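Alpha/beta hydrolase fold protein (Chitinophaga pinensis, PDB 4PW0) probably acts as a hydrolase of the alpha/beta hydrolase superfamily, its substrate not being established. Local coordinates at residues A[25-30]-A[75-80]; A[51-56]-A[181-186]; A[136-141]-A[215-220]; A[224-229]-A[247-252]. One frame throughout, in Å; residues are numbered along the deposited sequence.

Contact 1: A[25-30]-A[75-80]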
loop_
_atom_site.group_PDB
_atom_site.type_symbol
_atom_site.label_atom_id
_atom_site.label_comp_id
_atom_site.label_asym_id
_atom_site.label_seq_id
_atom_site.Cartn_x
_atom_site.Cartn_y
_atom_site.Cartn_z
ATOM N N ARG A 25 34.240 -16.869 2.492
ATOM C CA ARG A 25 33.331 -17.543 3.417
ATOM C C ARG A 25 32.133 -16.624 3.620
ATOM O O ARG A 25 32.304 -15.524 4.133
ATOM C CB ARG A 25 33.989 -17.765 4.784
ATOM C CG ARG A 25 33.032 -18.186 5.903
ATOM C CD ARG A 25 33.437 -17.757 7.330
ATOM N NE ARG A 25 34.003 -16.402 7.433
ATOM C CZ ARG A 25 34.173 -15.707 8.566
ATOM N NH1 ARG A 25 33.738 -16.161 9.750
ATOM N NH2 ARG A 25 34.730 -14.490 8.506
ATOM N N TYR A 26 30.958 -17.053 3.172
ATOM C CA TYR A 26 29.691 -16.320 3.394
ATOM C C TYR A 26 28.953 -16.891 4.585
ATOM O O TYR A 26 28.700 -18.108 4.637
ATOM C CB TYR A 26 28.809 -16.373 2.159
ATOM C CG TYR A 26 29.325 -15.579 0.988
ATOM C CD1 TYR A 26 28.993 -14.230 0.818
ATOM C CD2 TYR A 26 30.120 -16.167 0.026
ATOM C CE1 TYR A 26 29.460 -13.516 -0.250
ATOM C CE2 TYR A 26 30.587 -15.447 -1.072
ATOM C CZ TYR A 26 30.241 -14.117 -1.219
ATOM O OH TYR A 26 30.722 -13.338 -2.254
ATOM N N ALA A 27 28.591 -16.001 5.514
ATOM C CA ALA A 27 27.773 -16.326 6.651
ATOM C C ALA A 27 26.284 -16.070 6.319
ATOM O O ALA A 27 25.923 -15.046 5.720
ATOM C CB ALA A 27 28.181 -15.490 7.862
ATOM N N TYR A 28 25.419 -17.001 6.723
ATOM C CA TYR A 28 24.014 -16.890 6.427
ATOM C C TYR A 28 23.187 -17.676 7.410
ATOM O O TYR A 28 23.712 -18.488 8.195
ATOM C CB TYR A 28 23.728 -17.345 4.996
ATOM C CG TYR A 28 23.847 -18.843 4.784
ATOM C CD1 TYR A 28 25.090 -19.428 4.567
ATOM C CD2 TYR A 28 22.730 -19.666 4.790
ATOM C CE1 TYR A 28 25.191 -20.810 4.342
ATOM C CE2 TYR A 28 22.830 -21.029 4.598
ATOM C CZ TYR A 28 24.072 -21.578 4.355
ATOM O OH TYR A 28 24.145 -22.953 4.169
ATOM N N ARG A 29 21.907 -17.412 7.379
ATOM C CA ARG A 29 20.904 -18.188 8.106
ATOM C C ARG A 29 19.726 -18.508 7.226
ATOM O O ARG A 29 19.354 -17.746 6.325
ATOM C CB ARG A 29 20.466 -17.493 9.402
ATOM C CG ARG A 29 21.576 -17.056 10.309
ATOM C CD ARG A 29 21.105 -16.470 11.616
ATOM N NE ARG A 29 22.170 -15.865 12.364
ATOM C CZ ARG A 29 22.093 -14.758 13.089
ATOM N NH1 ARG A 29 20.950 -14.067 13.154
ATOM N NH2 ARG A 29 23.163 -14.324 13.700
ATOM N N SER A 30 19.131 -19.663 7.466
ATOM C CA SER A 30 17.962 -20.115 6.749
ATOM C C SER A 30 16.837 -20.309 7.753
ATOM O O SER A 30 16.982 -21.044 8.754
ATOM C CB SER A 30 18.234 -21.398 5.967
ATOM O OG SER A 30 17.127 -21.779 5.199
ATOM N N GLY A 75 30.359 -8.415 8.511
ATOM C CA GLY A 75 30.097 -9.270 9.671
ATOM C C GLY A 75 30.974 -10.512 9.609
ATOM O O GLY A 75 32.178 -10.418 9.299
ATOM N N LEU A 76 30.328 -11.654 9.804
ATOM C CA LEU A 76 31.058 -12.948 9.801
ATOM C C LEU A 76 31.430 -13.436 8.396
ATOM O O LEU A 76 32.137 -14.450 8.264
ATOM C CB LEU A 76 30.246 -14.003 10.537
ATOM C CG LEU A 76 30.328 -13.915 12.051
ATOM C CD1 LEU A 76 29.146 -14.695 12.638
ATOM C CD2 LEU A 76 31.699 -14.373 12.578
ATOM N N SER A 77 30.991 -12.765 7.326
ATOM C CA SER A 77 31.523 -13.091 6.014
ATOM C C SER A 77 32.929 -12.558 5.835
ATOM O O SER A 77 33.270 -11.419 6.189
ATOM C CB SER A 77 30.616 -12.583 4.895
ATOM O OG SER A 77 29.425 -13.302 4.926
ATOM N N SER A 78 33.776 -13.377 5.232
ATOM C CA SER A 78 35.156 -12.965 5.038
ATOM C C SER A 78 35.328 -12.043 3.818
ATOM O O SER A 78 34.375 -11.826 3.037
ATOM C CB SER A 78 36.071 -14.209 4.896
ATOM O OG SER A 78 35.915 -14.814 3.625
ATOM N N GLY A 79 36.549 -11.582 3.650
ATOM C CA GLY A 79 36.939 -10.853 2.480
ATOM C C GLY A 79 36.756 -9.339 2.583
ATOM O O GLY A 79 36.536 -8.790 3.676
ATOM N N THR A 80 36.873 -8.707 1.440
ATOM C CA THR A 80 36.901 -7.258 1.267
ATOM C C THR A 80 35.583 -6.854 0.621
ATOM O O THR A 80 35.208 -7.370 -0.405
ATOM C CB THR A 80 38.048 -6.881 0.320
ATOM O OG1 THR A 80 39.281 -7.249 0.923
ATOM C CG2 THR A 80 38.117 -5.394 0.077
#
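The N-terminal end of segment 25-30, on strand 24-31, meets the irregular segment 75-80, where the CA atoms of Tyr-26 and Ser-77 come to 4.5 Å and Ser-78 N donates to Arg-25 O over 2.8 Å. Ser-78 answers this bond with its own side chain: OG, set between the backbone N and the carbonyl carbon, accepts from Arg-25 N at 2.9 Å in a nearly straight bond (170°). Both polar backbone atoms of Arg-25 are thus paired with a single residue. One step on, Ser-77 OG, anti to its carbonyl carbon (chi1 -68°), takes the N-H of Ala-27 at 2.9 Å and is also bonded to Asp-70 O, just past strand 66-69. Strand 24-31 runs antiparallel beside strand 66-69 in the mixed sheet of the alpha/beta hydrolase fold, and the loop carrying Ser-77 resembles the Asp-x-Arg-Gly-x-Gly-x-Ser sequence common in this superfamily, with lysine for arginine. An alanine at Ser-77 would probably leave Ala-27 N and Asp-70 O without this shared partner and weaken the hold of the loop on the strand. Next to this polar row, Ala-27 CB packs against Leu-76 CB at 3.7 Å. In the conformer given for Arg-25, one of two, the guanidinium has the Leu-76 carbonyl over one face, but the approach is too short to trust and this placing is doubtful. The Tyr-26 ring meets Phe-95, and its OH is hydrogen-bonded to Glu-94.

Contact 2: A[51-56]-A[181-186]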
loop_
_atom_site.group_PDB
_atom_site.type_symbol
_atom_site.label_atom_id
_atom_site.label_comp_id
_atom_site.label_asym_id
_atom_site.label_seq_id
_atom_site.Cartn_x
_atom_site.Cartn_y
_atom_site.Cartn_z
ATOM N N ASN A 51 20.574 -7.354 12.495
ATOM C CA ASN A 51 19.779 -6.121 12.275
ATOM C C ASN A 51 18.454 -6.391 11.614
ATOM O O ASN A 51 17.612 -5.496 11.481
ATOM C CB ASN A 51 20.596 -5.132 11.473
ATOM C CG ASN A 51 21.753 -4.582 12.282
ATOM O OD1 ASN A 51 22.898 -5.061 12.227
ATOM N ND2 ASN A 51 21.434 -3.584 13.129
ATOM N N TRP A 52 18.211 -7.636 11.160
ATOM C CA TRP A 52 16.896 -8.015 10.689
ATOM C C TRP A 52 15.898 -8.073 11.842
ATOM O O TRP A 52 16.219 -8.610 12.912
ATOM C CB TRP A 52 16.915 -9.351 9.930
ATOM C CG TRP A 52 17.603 -9.280 8.612
ATOM C CD1 TRP A 52 18.858 -9.784 8.299
ATOM C CD2 TRP A 52 17.112 -8.669 7.425
ATOM N NE1 TRP A 52 19.179 -9.480 7.000
ATOM C CE2 TRP A 52 18.112 -8.829 6.430
ATOM C CE3 TRP A 52 15.926 -8.005 7.083
ATOM C CZ2 TRP A 52 17.979 -8.287 5.149
ATOM C CZ3 TRP A 52 15.785 -7.502 5.811
ATOM C CH2 TRP A 52 16.814 -7.638 4.855
ATOM N N ASP A 53 14.689 -7.588 11.602
ATOM C CA ASP A 53 13.636 -7.564 12.609
ATOM C C ASP A 53 13.064 -8.974 12.702
ATOM O O ASP A 53 12.531 -9.495 11.722
ATOM C CB ASP A 53 12.569 -6.591 12.135
ATOM C CG ASP A 53 11.450 -6.359 13.109
ATOM O OD1 ASP A 53 11.281 -7.126 14.109
ATOM O OD2 ASP A 53 10.728 -5.347 12.863
ATOM N N PRO A 54 13.180 -9.594 13.911
ATOM C CA PRO A 54 12.596 -10.935 14.034
ATOM C C PRO A 54 11.106 -11.029 13.750
ATOM O O PRO A 54 10.653 -12.042 13.225
ATOM C CB PRO A 54 12.864 -11.302 15.504
ATOM C CG PRO A 54 13.100 -10.045 16.216
ATOM C CD PRO A 54 13.699 -9.080 15.196
ATOM N N LEU A 55 10.333 -9.961 13.982
ATOM C CA LEU A 55 8.933 -10.047 13.594
ATOM C C LEU A 55 8.741 -10.238 12.102
ATOM O O LEU A 55 7.831 -10.918 11.646
ATOM C CB LEU A 55 8.143 -8.814 14.036
ATOM C CG LEU A 55 7.584 -8.808 15.416
ATOM C CD1 LEU A 55 6.796 -7.569 15.722
ATOM C CD2 LEU A 55 6.725 -10.038 15.677
ATOM N N ILE A 56 9.631 -9.605 11.327
ATOM C CA ILE A 56 9.528 -9.683 9.899
ATOM C C ILE A 56 10.066 -10.998 9.369
ATOM O O ILE A 56 9.410 -11.680 8.556
ATOM C CB ILE A 56 10.237 -8.474 9.265
ATOM C CG1 ILE A 56 9.498 -7.190 9.699
ATOM C CG2 ILE A 56 10.235 -8.624 7.762
ATOM C CD1 ILE A 56 10.125 -5.903 9.186
ATOM N N LEU A 181 14.378 -1.511 18.760
ATOM C CA LEU A 181 15.628 -1.811 19.480
ATOM C C LEU A 181 15.462 -2.999 20.374
ATOM O O LEU A 181 16.331 -3.878 20.410
ATOM C CB LEU A 181 16.040 -0.635 20.312
ATOM C CG LEU A 181 16.620 0.446 19.508
ATOM C CD1 LEU A 181 16.885 1.649 20.413
ATOM C CD2 LEU A 181 17.923 0.022 18.792
ATOM N N GLY A 182 14.324 -3.098 21.068
ATOM C CA GLY A 182 14.119 -4.251 21.920
ATOM C C GLY A 182 13.971 -5.529 21.114
ATOM O O GLY A 182 14.446 -6.582 21.514
ATOM N N ARG A 183 13.275 -5.481 19.964
ATOM C CA ARG A 183 13.149 -6.658 19.146
ATOM C C ARG A 183 14.539 -7.132 18.686
ATOM O O ARG A 183 14.749 -8.345 18.611
ATOM C CB ARG A 183 12.231 -6.433 17.972
ATOM C CG ARG A 183 10.783 -6.186 18.386
ATOM C CD ARG A 183 9.735 -6.448 17.347
ATOM N NE ARG A 183 9.983 -5.651 16.151
ATOM C CZ ARG A 183 9.674 -4.360 16.018
ATOM N NH1 ARG A 183 9.099 -3.691 17.006
ATOM N NH2 ARG A 183 10.009 -3.741 14.881
ATOM N N LEU A 184 15.474 -6.221 18.446
ATOM C CA LEU A 184 16.850 -6.567 18.002
ATOM C C LEU A 184 17.679 -7.192 19.132
ATOM O O LEU A 184 18.729 -7.785 18.886
ATOM C CB LEU A 184 17.601 -5.358 17.451
ATOM C CG LEU A 184 16.940 -4.803 16.173
ATOM C CD1 LEU A 184 17.779 -3.669 15.642
ATOM C CD2 LEU A 184 16.720 -5.810 15.081
ATOM N N TYR A 185 17.148 -7.115 20.369
ATOM C CA TYR A 185 17.744 -7.758 21.564
ATOM C C TYR A 185 17.423 -9.255 21.677
ATOM O O TYR A 185 18.057 -9.986 22.492
ATOM C CB TYR A 185 17.337 -7.007 22.808
ATOM C CG TYR A 185 18.125 -7.154 24.140
ATOM C CD1 TYR A 185 19.458 -6.785 24.233
ATOM C CD2 TYR A 185 17.477 -7.530 25.314
ATOM C CE1 TYR A 185 20.146 -6.838 25.460
ATOM C CE2 TYR A 185 18.148 -7.584 26.530
ATOM C CZ TYR A 185 19.476 -7.277 26.597
ATOM O OH TYR A 185 20.167 -7.309 27.826
ATOM N N GLU A 186 16.425 -9.682 20.950
ATOM C CA GLU A 186 15.881 -11.014 21.083
ATOM C C GLU A 186 16.881 -12.105 20.746
ATOM O O GLU A 186 16.831 -13.169 21.406
ATOM C CB GLU A 186 14.616 -11.209 20.252
ATOM C CG GLU A 186 13.861 -12.481 20.668
ATOM C CD GLU A 186 13.223 -13.238 19.579
ATOM O OE1 GLU A 186 13.562 -13.044 18.415
ATOM O OE2 GLU A 186 12.364 -14.058 19.895
#
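Arg-183, near the end of helix 171-184, reaches Asp-53 with a chain bent at chi3 (-57°), which turns NE toward the carboxylate. It grips side-on: NE donates to Asp-53 OD1 at 2.8 Å, and NH2 to Asp-53 OD2 at 2.7 Å, completing a salt bridge with the two flat groups 28° apart. NH2 is also bonded to Tyr-266 O. Leu-55 crosses the arginine chain at about a right angle, its CD1 3.5 Å from Arg-183 CD, while Arg-183 O lies 3.4 Å from Pro-54 CG. Leu-184 follows, placing CD2 against two backbone carbonyls, 3.6 Å from Trp-52 O and slightly farther from Asn-51 O. Glu-186 comes last and slides past Pro-54, with OE1 beside CB of the ring. Asp-53 is the N-cap of helix 54-61: its OD1 accepts from Leu-55 N from the opposite face to Arg-183 NE. An alanine at Asp-53 would probably leave the guanidinium without its carboxylate and Leu-55 N without its cap. The link joins helix 54-61 to helices inserted between strands 127-133 and 226-231, the usual place of a cap in this fold; one carboxylate serving both helix start and arginine probably favours its charged form.

Contact 3: A[136-141]-A[215-220]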
loop_
_atom_site.group_PDB
_atom_site.type_symbol
_atom_site.label_atom_id
_atom_site.label_comp_id
_atom_site.label_asym_id
_atom_site.label_seq_id
_atom_site.Cartn_x
_atom_site.Cartn_y
_atom_site.Cartn_z
ATOM N N ALA A 136 15.627 3.689 -3.570
ATOM C CA ALA A 136 15.515 4.753 -4.569
ATOM C C ALA A 136 16.170 4.222 -5.834
ATOM O O ALA A 136 17.031 3.345 -5.760
ATOM C CB ALA A 136 16.217 6.035 -4.110
ATOM N N PRO A 137 15.766 4.784 -6.982
ATOM C CA PRO A 137 16.474 4.404 -8.215
ATOM C C PRO A 137 17.893 5.006 -8.308
ATOM O O PRO A 137 18.223 5.950 -7.589
ATOM C CB PRO A 137 15.610 4.989 -9.292
ATOM C CG PRO A 137 14.666 5.910 -8.672
ATOM C CD PRO A 137 14.735 5.819 -7.203
ATOM N N GLN A 138 18.671 4.474 -9.238
ATOM C CA GLN A 138 19.953 5.058 -9.570
ATOM C C GLN A 138 19.795 6.543 -9.914
ATOM O O GLN A 138 18.840 6.952 -10.560
ATOM C CB GLN A 138 20.569 4.395 -10.792
ATOM C CG GLN A 138 21.015 2.972 -10.632
ATOM C CD GLN A 138 21.624 2.416 -11.887
ATOM O OE1 GLN A 138 21.097 2.631 -12.975
ATOM N NE2 GLN A 138 22.687 1.667 -11.754
ATOM N N GLY A 139 20.815 7.314 -9.552
ATOM C CA GLY A 139 20.963 8.674 -10.045
ATOM C C GLY A 139 20.322 9.765 -9.232
ATOM O O GLY A 139 20.397 10.945 -9.560
ATOM N N VAL A 140 19.690 9.406 -8.119
ATOM C CA VAL A 140 18.931 10.403 -7.382
ATOM C C VAL A 140 19.819 11.385 -6.639
ATOM O O VAL A 140 20.799 11.008 -5.980
ATOM C CB VAL A 140 17.960 9.726 -6.393
ATOM C CG1 VAL A 140 16.807 9.081 -7.157
ATOM C CG2 VAL A 140 18.640 8.732 -5.434
ATOM N N LYS A 141 19.452 12.665 -6.711
ATOM C CA LYS A 141 20.247 13.734 -6.143
ATOM C C LYS A 141 20.364 13.664 -4.625
ATOM O O LYS A 141 21.347 14.110 -4.046
ATOM C CB LYS A 141 19.667 15.090 -6.580
ATOM C CG LYS A 141 19.504 15.289 -8.080
ATOM C CD LYS A 141 20.786 15.064 -8.871
ATOM C CE LYS A 141 20.648 15.602 -10.285
ATOM N NZ LYS A 141 21.701 15.006 -11.141
ATOM N N PRO A 215 22.401 6.793 -14.423
ATOM C CA PRO A 215 21.824 5.439 -14.466
ATOM C C PRO A 215 22.410 4.591 -15.604
ATOM O O PRO A 215 22.712 5.105 -16.725
ATOM C CB PRO A 215 20.352 5.709 -14.699
ATOM C CG PRO A 215 20.125 7.006 -14.017
ATOM C CD PRO A 215 21.347 7.815 -14.366
ATOM N N SER A 216 22.557 3.307 -15.330
ATOM C CA SER A 216 23.147 2.351 -16.253
ATOM C C SER A 216 22.124 1.400 -16.854
ATOM O O SER A 216 22.461 0.574 -17.725
ATOM C CB SER A 216 24.247 1.565 -15.556
ATOM O OG SER A 216 23.769 0.747 -14.472
ATOM N N PHE A 217 20.886 1.475 -16.377
ATOM C CA PHE A 217 19.796 0.701 -16.957
ATOM C C PHE A 217 18.497 1.442 -16.724
ATOM O O PHE A 217 18.412 2.351 -15.898
ATOM C CB PHE A 217 19.756 -0.725 -16.373
ATOM C CG PHE A 217 19.361 -0.778 -14.924
ATOM C CD1 PHE A 217 20.318 -0.649 -13.908
ATOM C CD2 PHE A 217 18.036 -0.962 -14.564
ATOM C CE1 PHE A 217 19.944 -0.687 -12.581
ATOM C CE2 PHE A 217 17.690 -1.002 -13.239
ATOM C CZ PHE A 217 18.635 -0.879 -12.258
ATOM N N GLU A 218 17.479 1.093 -17.509
ATOM C CA GLU A 218 16.174 1.720 -17.435
ATOM C C GLU A 218 15.322 0.989 -16.408
ATOM O O GLU A 218 15.152 -0.208 -16.513
ATOM C CB GLU A 218 15.481 1.641 -18.804
ATOM C CG GLU A 218 16.181 2.514 -19.829
ATOM C CD GLU A 218 16.079 3.983 -19.473
ATOM O OE1 GLU A 218 15.084 4.403 -18.829
ATOM O OE2 GLU A 218 16.983 4.741 -19.872
ATOM N N ILE A 219 14.811 1.732 -15.428
ATOM C CA ILE A 219 13.917 1.140 -14.422
ATOM C C ILE A 219 12.701 0.505 -15.087
ATOM O O ILE A 219 12.230 -0.539 -14.667
ATOM C CB ILE A 219 13.448 2.199 -13.378
ATOM C CG1 ILE A 219 14.562 2.467 -12.384
ATOM C CG2 ILE A 219 12.214 1.710 -12.599
ATOM C CD1 ILE A 219 14.955 1.243 -11.594
ATOM N N THR A 220 12.209 1.123 -16.163
ATOM C CA THR A 220 11.046 0.649 -16.879
ATOM C C THR A 220 11.234 -0.757 -17.424
ATOM O O THR A 220 10.270 -1.456 -17.695
ATOM C CB THR A 220 10.714 1.603 -18.051
ATOM O OG1 THR A 220 11.877 1.794 -18.906
ATOM C CG2 THR A 220 10.201 2.962 -17.516
HETATM O O HOH W 1 18.302 2.814 -13.178
#
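Gln-138 and Pro-215 bring together the two loops that lead into and out of the helical insertion between strands 127-133 and 226-231 of the alpha/beta hydrolase fold. Gln-138 follows Pro-137 in a type II beta turn ending at Val-140, with Gly-139 at the third position, where positive phi suits glycine; Pro-215 CG lies close by. Starting at CB, the Gln-138 side chain packs 4.0 Å from Pro-215 CA. Beyond CG it runs extended (chi2 -179°), bringing CD to 3.6 Å from Phe-217 CE1; the two side chains cross at about a right angle, with amide and ring planes 43° apart. At the tip, both amide atoms hold Ser-216. OE1 accepts from Ser-216 N at 2.9 Å, the donor tilted 34° from the plane of the amide carbonyl. NE2 donates a hydrogen bond to Ser-216 OG at 3.1 Å, with the hydroxyl oxygen in the amide plane. This pairing fixes which way round the amide sits. The Phe-217 ring is stacked with His-121 of helix 111-122. A water donates to both Gln-138 OE1 and Phe-217 O. The oxygen of this water sits over the centre of the Phe-217 ring, 3.7 Å above the ring plane.

Contact 4: A[224-229]-A[247-252]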
loop_
_atom_site.group_PDB
_atom_site.type_symbol
_atom_site.label_atom_id
_atom_site.label_comp_id
_atom_site.label_asym_id
_atom_site.label_seq_id
_atom_site.Cartn_x
_atom_site.Cartn_y
_atom_site.Cartn_z
ATOM N N HIS A 224 9.345 -7.584 -13.583
ATOM C CA HIS A 224 8.866 -8.409 -12.509
ATOM C C HIS A 224 7.792 -7.717 -11.675
ATOM O O HIS A 224 7.770 -6.492 -11.606
ATOM C CB HIS A 224 9.996 -8.714 -11.526
ATOM C CG HIS A 224 11.191 -9.336 -12.159
ATOM N ND1 HIS A 224 12.054 -8.628 -12.965
ATOM C CD2 HIS A 224 11.675 -10.594 -12.077
ATOM C CE1 HIS A 224 12.998 -9.450 -13.393
ATOM N NE2 HIS A 224 12.796 -10.638 -12.861
ATOM N N PRO A 225 6.921 -8.487 -11.024
ATOM C CA PRO A 225 6.099 -7.867 -9.963
ATOM C C PRO A 225 7.007 -7.304 -8.847
ATOM O O PRO A 225 7.932 -7.987 -8.388
ATOM C CB PRO A 225 5.268 -9.023 -9.432
ATOM C CG PRO A 225 5.418 -10.134 -10.434
ATOM C CD PRO A 225 6.767 -9.939 -11.040
ATOM N N VAL A 226 6.722 -6.071 -8.440
ATOM C CA VAL A 226 7.501 -5.402 -7.403
ATOM C C VAL A 226 6.555 -4.862 -6.356
ATOM O O VAL A 226 5.484 -4.317 -6.685
ATOM C CB VAL A 226 8.349 -4.236 -7.979
ATOM C CG1 VAL A 226 9.240 -3.615 -6.900
ATOM C CG2 VAL A 226 9.222 -4.730 -9.130
ATOM N N PHE A 227 6.980 -4.930 -5.092
ATOM C CA PHE A 227 6.249 -4.297 -4.004
ATOM C C PHE A 227 7.205 -3.302 -3.359
ATOM O O PHE A 227 8.283 -3.706 -2.862
ATOM C CB PHE A 227 5.833 -5.362 -3.016
ATOM C CG PHE A 227 5.134 -4.855 -1.793
ATOM C CD1 PHE A 227 4.285 -3.744 -1.855
ATOM C CD2 PHE A 227 5.310 -5.490 -0.587
ATOM C CE1 PHE A 227 3.586 -3.315 -0.733
ATOM C CE2 PHE A 227 4.609 -5.075 0.533
ATOM C CZ PHE A 227 3.786 -3.970 0.471
ATOM N N VAL A 228 6.852 -2.016 -3.401
ATOM C CA VAL A 228 7.728 -0.932 -2.925
ATOM C C VAL A 228 7.084 -0.404 -1.636
ATOM O O VAL A 228 5.924 -0.002 -1.652
ATOM C CB VAL A 228 7.826 0.203 -3.948
ATOM C CG1 VAL A 228 8.694 1.312 -3.411
ATOM C CG2 VAL A 228 8.353 -0.269 -5.307
ATOM N N VAL A 229 7.871 -0.368 -0.560
ATOM C CA VAL A 229 7.406 0.122 0.750
ATOM C C VAL A 229 8.303 1.282 1.201
ATOM O O VAL A 229 9.544 1.253 1.077
ATOM C CB VAL A 229 7.462 -1.002 1.798
ATOM C CG1 VAL A 229 7.161 -0.493 3.208
ATOM C CG2 VAL A 229 6.514 -2.122 1.415
ATOM N N LYS A 247 6.036 4.921 -10.376
ATOM C CA LYS A 247 5.693 5.487 -11.683
ATOM C C LYS A 247 6.445 4.822 -12.824
ATOM O O LYS A 247 5.868 4.586 -13.888
ATOM C CB LYS A 247 5.990 6.978 -11.724
ATOM C CG LYS A 247 5.041 7.774 -10.881
ATOM C CD LYS A 247 5.067 9.243 -11.213
ATOM C CE LYS A 247 6.296 9.917 -10.840
ATOM N NZ LYS A 247 6.159 11.332 -11.312
ATOM N N GLN A 248 7.720 4.527 -12.619
ATOM C CA GLN A 248 8.562 4.053 -13.689
ATOM C C GLN A 248 8.471 2.551 -13.909
ATOM O O GLN A 248 8.553 2.084 -15.034
ATOM C CB GLN A 248 10.008 4.505 -13.478
ATOM C CG GLN A 248 10.208 6.026 -13.528
ATOM C CD GLN A 248 11.640 6.444 -13.194
ATOM O OE1 GLN A 248 12.573 5.893 -13.737
ATOM N NE2 GLN A 248 11.801 7.428 -12.298
ATOM N N LEU A 249 8.289 1.777 -12.839
ATOM C CA LEU A 249 8.138 0.347 -12.954
ATOM C C LEU A 249 6.797 -0.005 -13.589
ATOM O O LEU A 249 5.809 0.670 -13.349
ATOM C CB LEU A 249 8.236 -0.320 -11.572
ATOM C CG LEU A 249 9.653 -0.331 -10.970
ATOM C CD1 LEU A 249 9.583 -0.658 -9.489
ATOM C CD2 LEU A 249 10.547 -1.346 -11.671
ATOM N N PRO A 250 6.775 -1.047 -14.421
ATOM C CA PRO A 250 5.496 -1.403 -15.054
ATOM C C PRO A 250 4.531 -2.178 -14.176
ATOM O O PRO A 250 3.325 -2.136 -14.427
ATOM C CB PRO A 250 5.946 -2.223 -16.238
ATOM C CG PRO A 250 7.278 -2.821 -15.859
ATOM C CD PRO A 250 7.929 -1.714 -15.059
ATOM N N ASP A 251 5.039 -2.898 -13.178
ATOM C CA ASP A 251 4.197 -3.759 -12.343
ATOM C C ASP A 251 4.564 -3.663 -10.862
ATOM O O ASP A 251 4.854 -4.660 -10.226
ATOM C CB ASP A 251 4.239 -5.225 -12.817
ATOM C CG ASP A 251 3.187 -6.091 -12.164
ATOM O OD1 ASP A 251 2.128 -5.530 -11.752
ATOM O OD2 ASP A 251 3.420 -7.330 -12.053
ATOM N N ALA A 252 4.562 -2.438 -10.356
ATOM C CA ALA A 252 4.838 -2.223 -8.926
ATOM C C ALA A 252 3.592 -1.794 -8.171
ATOM O O ALA A 252 2.835 -0.910 -8.612
ATOM C CB ALA A 252 5.943 -1.180 -8.695
HETATM O O HOH W 2 7.714 -3.929 -12.596
#
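Val-226 and Asp-251 share the one direct hydrogen bond between segments 224-229 and 247-252: Val-226 N donates to Asp-251 O at 2.9 Å. Next to it, Ala-252 CA makes a CA-H...O contact of 3.1 Å with Val-226 O, as the parallel bridge between these two residues brings them side by side. A water bridges the backbones next to this bond, donating to His-224 O and accepting from Asp-251 N. The apolar contacts gather on the face of the sheet that carries Val-226 and Ala-252. Their CB atoms lie 4.0 Å apart, and Leu-249, just past helix 240-248, crosses Val-226 at about a right angle with CD1 3.9 Å from Val-226 CG1. Val-228 CG2 meets Ala-252 CB at 4.3 Å, and the same methyl also lies near Leu-249 CD1. At the margin, the Asp-251 carboxylate lies against a proline: OD2 is 3.4 Å from Pro-225 CA and 3.6 Å from its ring atom CB, while OD1 is bonded to Tyr-283 OH. Pro-258 of the second subunit packs against Asp-251. Strand 226-231, helix 240-248 and strand 252-257 form a beta-alpha-beta crossover, and the contact lies where the chain leaves the helix and enters the last strand of the sheet, next to its parallel neighbour, an arrangement characteristic of the alpha/beta hydrolase fold.

From the N terminus, contact 1 closes the first loop, bringing segment 75-80 back to strand 24-31 on the antiparallel side of the sheet. Contact 2 opens inside that loop, at 51-56, and closes only at 181-186, so the two cross; it ties helix 54-61 to the helical insertion. Contact 3 opens within the span of contact 2 and closes after it, crossing it in turn and joining the two ends of the insertion. Contact 4 follows in series, local to the last crossover. Contacts 3 and 4 touch, with Ile-219 and Thr-220 packing on Gln-248, Leu-249 and Pro-250. Contacts 1 and 4 reach the same sheet, about 30 Å apart between centres.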